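Local coordinates for protein MGS-M5 (Unidentified, PDB 4Q3N) that probably catalyses the NAD-dependent interconversion of L-lactate and pyruvate, as a deep-sea lactate dehydrogenase with a Rossmann-fold nucleotide-binding domain, at residues K67-A72 / K105-S110. Numbering follows the deposited sequence. Where two conformers were deposited one is given.
Sequences KDCKDA and KNIMSS
Ser110 OG is gripped twice: it donates to Ile107 O at 2.7 Å and accepts from the backbone N-H of Phe112, two residues on. The first bond lies in the carbonyl plane of Ile107, with a C=O...OG angle of 159°, closer to the C=O axis than to the usual 120° direction. The same carbonyl accepts Ser110 N at 3.1 Å, so one oxygen takes both donors of the serine. This fits chi1 of 72°, which sets OG in the crowded position between the backbone N and the carbonyl carbon and turns it back over the last turn of helix 89-109.

So fixed, Ser110 points its side chain at the 3-10 segment and turn of 67-72. OG lies 3.4 Å from Cys69 CB, while Ser110 CB sits in van der Waals contact with Lys67 CA at 4.0 Å. On the outer side, Ser110 O lies 3.4 Å from both CB and CG of Lys70, a carbonyl oxygen against aliphatic carbons; the lysine chain then runs extended, its amine end leading away. Deeper in, Cys69 CB meets Ile107 CG2 at 4.2 Å. Cys69 also touches Val7 and Val75, and Ile107 reaches Val75 and Ile77, tying this apolar pair to the parallel sheet of the Rossmann domain. An alanine at Ser110 would lose both OG bonds and the oxygen packed on Cys69, and would probably loosen the chain where it leaves the helix toward Phe112.

Chemically, the contact buries 207 Å², counting both sides, and joins the C-terminal end of helix 89-109 to the loop before strand 74-77 by van der Waals packing, while both hydrogen bonds seen at the hydroxyl stay on its own side, to the helix end and to the chain that follows.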
ATOM      1  N   LYS A  67      24.692  13.316 -16.498  1.00 35.66           N
ATOM      2  CA  LYS A  67      25.194  11.968 -16.732  1.00 39.94           C
ATOM      3  C   LYS A  67      24.388  10.901 -15.984  1.00 36.92           C
ATOM      4  O   LYS A  67      24.333   9.746 -16.423  1.00 36.61           O
ATOM      5  CB  LYS A  67      26.688  11.867 -16.384  1.00 47.25           C
ATOM      6  CG  LYS A  67      27.036  12.003 -14.902  1.00 52.29           C
ATOM      7  CD  LYS A  67      28.565  11.861 -14.695  1.00 60.47           C
ATOM      8  CE  LYS A  67      28.977  12.056 -13.225  1.00 65.43           C
ATOM      9  NZ  LYS A  67      28.300  11.091 -12.293  1.00 69.49           N
ATOM     10  N   ASP A  68      23.748  11.257 -14.876  1.00 33.44           N
ATOM     11  CA  ASP A  68      22.870  10.270 -14.215  1.00 34.20           C
ATOM     12  C   ASP A  68      21.635   9.869 -14.999  1.00 32.49           C
ATOM     13  O   ASP A  68      20.946   8.932 -14.604  1.00 31.43           O
ATOM     14  CB  ASP A  68      22.416  10.789 -12.841  1.00 35.10           C
ATOM     15  CG  ASP A  68      23.579  10.926 -11.901  1.00 40.10           C
ATOM     16  OD1 ASP A  68      24.260   9.901 -11.654  1.00 41.48           O
ATOM     17  OD2 ASP A  68      23.872  12.070 -11.492  1.00 36.83           O
ATOM     18  N   CYS A  69      21.354  10.556 -16.101  1.00 30.18           N
ATOM     19  CA  CYS A  69      20.204  10.227 -16.925  1.00 30.32           C
ATOM     20  C   CYS A  69      20.454   8.978 -17.744  1.00 31.71           C
ATOM     21  O   CYS A  69      19.519   8.412 -18.310  1.00 32.23           O
ATOM     22  CB  CYS A  69      19.851  11.378 -17.877  1.00 31.24           C
ATOM     23  SG  CYS A  69      19.163  12.798 -16.998  1.00 31.21           S
ATOM     24  N   LYS A  70      21.709   8.566 -17.841  1.00 30.65           N
ATOM     25  CA  LYS A  70      22.091   7.594 -18.868  1.00 31.15           C
ATOM     26  C   LYS A  70      21.228   6.329 -18.801  1.00 34.49           C
ATOM     27  O   LYS A  70      20.755   5.847 -19.823  1.00 35.45           O
ATOM     28  CB  LYS A  70      23.555   7.200 -18.734  1.00 33.11           C
ATOM     29  CG  LYS A  70      23.976   6.094 -19.728  1.00 35.59           C
ATOM     30  CD  LYS A  70      25.480   5.827 -19.651  1.00 47.14           C
ATOM     31  CE  LYS A  70      25.860   4.639 -20.536  1.00 49.97           C
ATOM     32  NZ  LYS A  70      27.248   4.737 -21.041  1.00 54.59           N
ATOM     33  N   ASP A  71      20.984   5.831 -17.589  1.00 33.55           N
ATOM     34  CA  ASP A  71      20.203   4.604 -17.432  1.00 37.63           C
ATOM     35  C   ASP A  71      18.883   4.878 -16.702  1.00 33.59           C
ATOM     36  O   ASP A  71      18.351   3.995 -16.058  1.00 32.41           O
ATOM     37  CB  ASP A  71      21.017   3.575 -16.650  1.00 44.88           C
ATOM     38  CG  ASP A  71      21.592   4.164 -15.369  1.00 50.68           C
ATOM     39  OD1 ASP A  71      21.531   5.436 -15.195  1.00 51.22           O
ATOM     40  OD2 ASP A  71      22.110   3.370 -14.547  1.00 55.05           O
ATOM     41  N   ALA A  72      18.406   6.115 -16.736  1.00 29.12           N
ATOM     42  CA  ALA A  72      17.100   6.442 -16.158  1.00 27.15           C
ATOM     43  C   ALA A  72      16.001   5.924 -17.089  1.00 27.37           C
ATOM     44  O   ALA A  72      16.160   5.970 -18.303  1.00 28.39           O
ATOM     45  CB  ALA A  72      16.970   7.924 -15.954  1.00 26.10           C
ATOM     46  N   LYS A 105      18.796  18.577 -24.757  1.00 31.92           N
ATOM     47  CA  LYS A 105      20.111  18.282 -25.337  1.00 35.04           C
ATOM     48  C   LYS A 105      21.057  17.701 -24.291  1.00 32.39           C
ATOM     49  O   LYS A 105      21.793  16.764 -24.564  1.00 32.27           O
ATOM     50  CB  LYS A 105      20.757  19.546 -25.937  1.00 42.74           C
ATOM     51  CG  LYS A 105      20.002  20.131 -27.142  1.00 50.55           C
ATOM     52  CD  LYS A 105      19.438  19.086 -28.128  1.00 48.66           C
ATOM     53  CE  LYS A 105      19.261  19.694 -29.520  1.00 48.88           C
ATOM     54  NZ  LYS A 105      18.459  18.870 -30.459  1.00 48.78           N
ATOM     55  N   ASN A 106      21.067  18.293 -23.101  1.00 32.43           N
ATOM     56  CA  ASN A 106      21.899  17.784 -22.011  1.00 32.38           C
ATOM     57  C   ASN A 106      21.474  16.360 -21.602  1.00 31.86           C
ATOM     58  O   ASN A 106      22.338  15.493 -21.314  1.00 31.54           O
ATOM     59  CB  ASN A 106      21.825  18.735 -20.805  1.00 34.45           C
ATOM     60  CG  ASN A 106      22.664  20.013 -21.042  1.00 37.73           C
ATOM     61  OD1 ASN A 106      23.671  19.930 -21.690  1.00 39.70           O
ATOM     62  ND2 ASN A 106      22.229  21.157 -20.557  1.00 37.82           N
ATOM     63  N   ILE A 107      20.165  16.107 -21.562  1.00 30.66           N
ATOM     64  CA  ILE A 107      19.691  14.744 -21.244  1.00 28.99           C
ATOM     65  C   ILE A 107      20.175  13.761 -22.309  1.00 32.47           C
ATOM     66  O   ILE A 107      20.712  12.689 -21.989  1.00 32.73           O
ATOM     67  CB  ILE A 107      18.155  14.663 -21.160  1.00 28.58           C
ATOM     68  CG1 ILE A 107      17.606  15.471 -19.969  1.00 25.77           C
ATOM     69  CG2 ILE A 107      17.681  13.156 -21.034  1.00 26.81           C
ATOM     70  CD1 ILE A 107      16.113  15.679 -20.080  1.00 24.67           C
ATOM     71  N   MET A 108      20.013  14.134 -23.590  1.00 33.97           N
ATOM     72  CA  MET A 108      20.362  13.196 -24.658  1.00 34.80           C
ATOM     73  C   MET A 108      21.858  12.944 -24.720  1.00 36.06           C
ATOM     74  O   MET A 108      22.257  11.839 -25.082  1.00 36.48           O
ATOM     75  CB  MET A 108      19.847  13.673 -26.025  1.00 35.36           C
ATOM     76  CG  MET A 108      18.319  13.891 -26.047  1.00 34.73           C
ATOM     77  SD  MET A 108      17.346  12.468 -25.421  1.00 35.69           S
ATOM     78  CE  MET A 108      17.797  11.273 -26.677  1.00 38.12           C
ATOM     79  N   SER A 109      22.681  13.936 -24.356  1.00 35.61           N
ATOM     80  CA  SER A 109      24.145  13.802 -24.328  0.50 36.90           C
ATOM     81  C   SER A 109      24.589  12.670 -23.404  1.00 37.17           C
ATOM     82  O   SER A 109      25.670  12.113 -23.566  1.00 38.28           O
ATOM     83  CB  SER A 109      24.820  15.119 -23.871  0.50 37.32           C
ATOM     84  OG  SER A 109      24.635  15.365 -22.473  0.50 36.19           O
ATOM     85  N   SER A 110      23.762  12.357 -22.400  1.00 34.21           N
ATOM     86  CA  SER A 110      24.174  11.362 -21.429  1.00 34.53           C
ATOM     87  C   SER A 110      24.141   9.934 -22.001  1.00 36.83           C
ATOM     88  O   SER A 110      24.692   9.023 -21.400  1.00 36.06           O
ATOM     89  CB  SER A 110      23.268  11.415 -20.192  1.00 33.67           C
ATOM     90  OG  SER A 110      21.993  10.897 -20.499  1.00 32.18           O
TER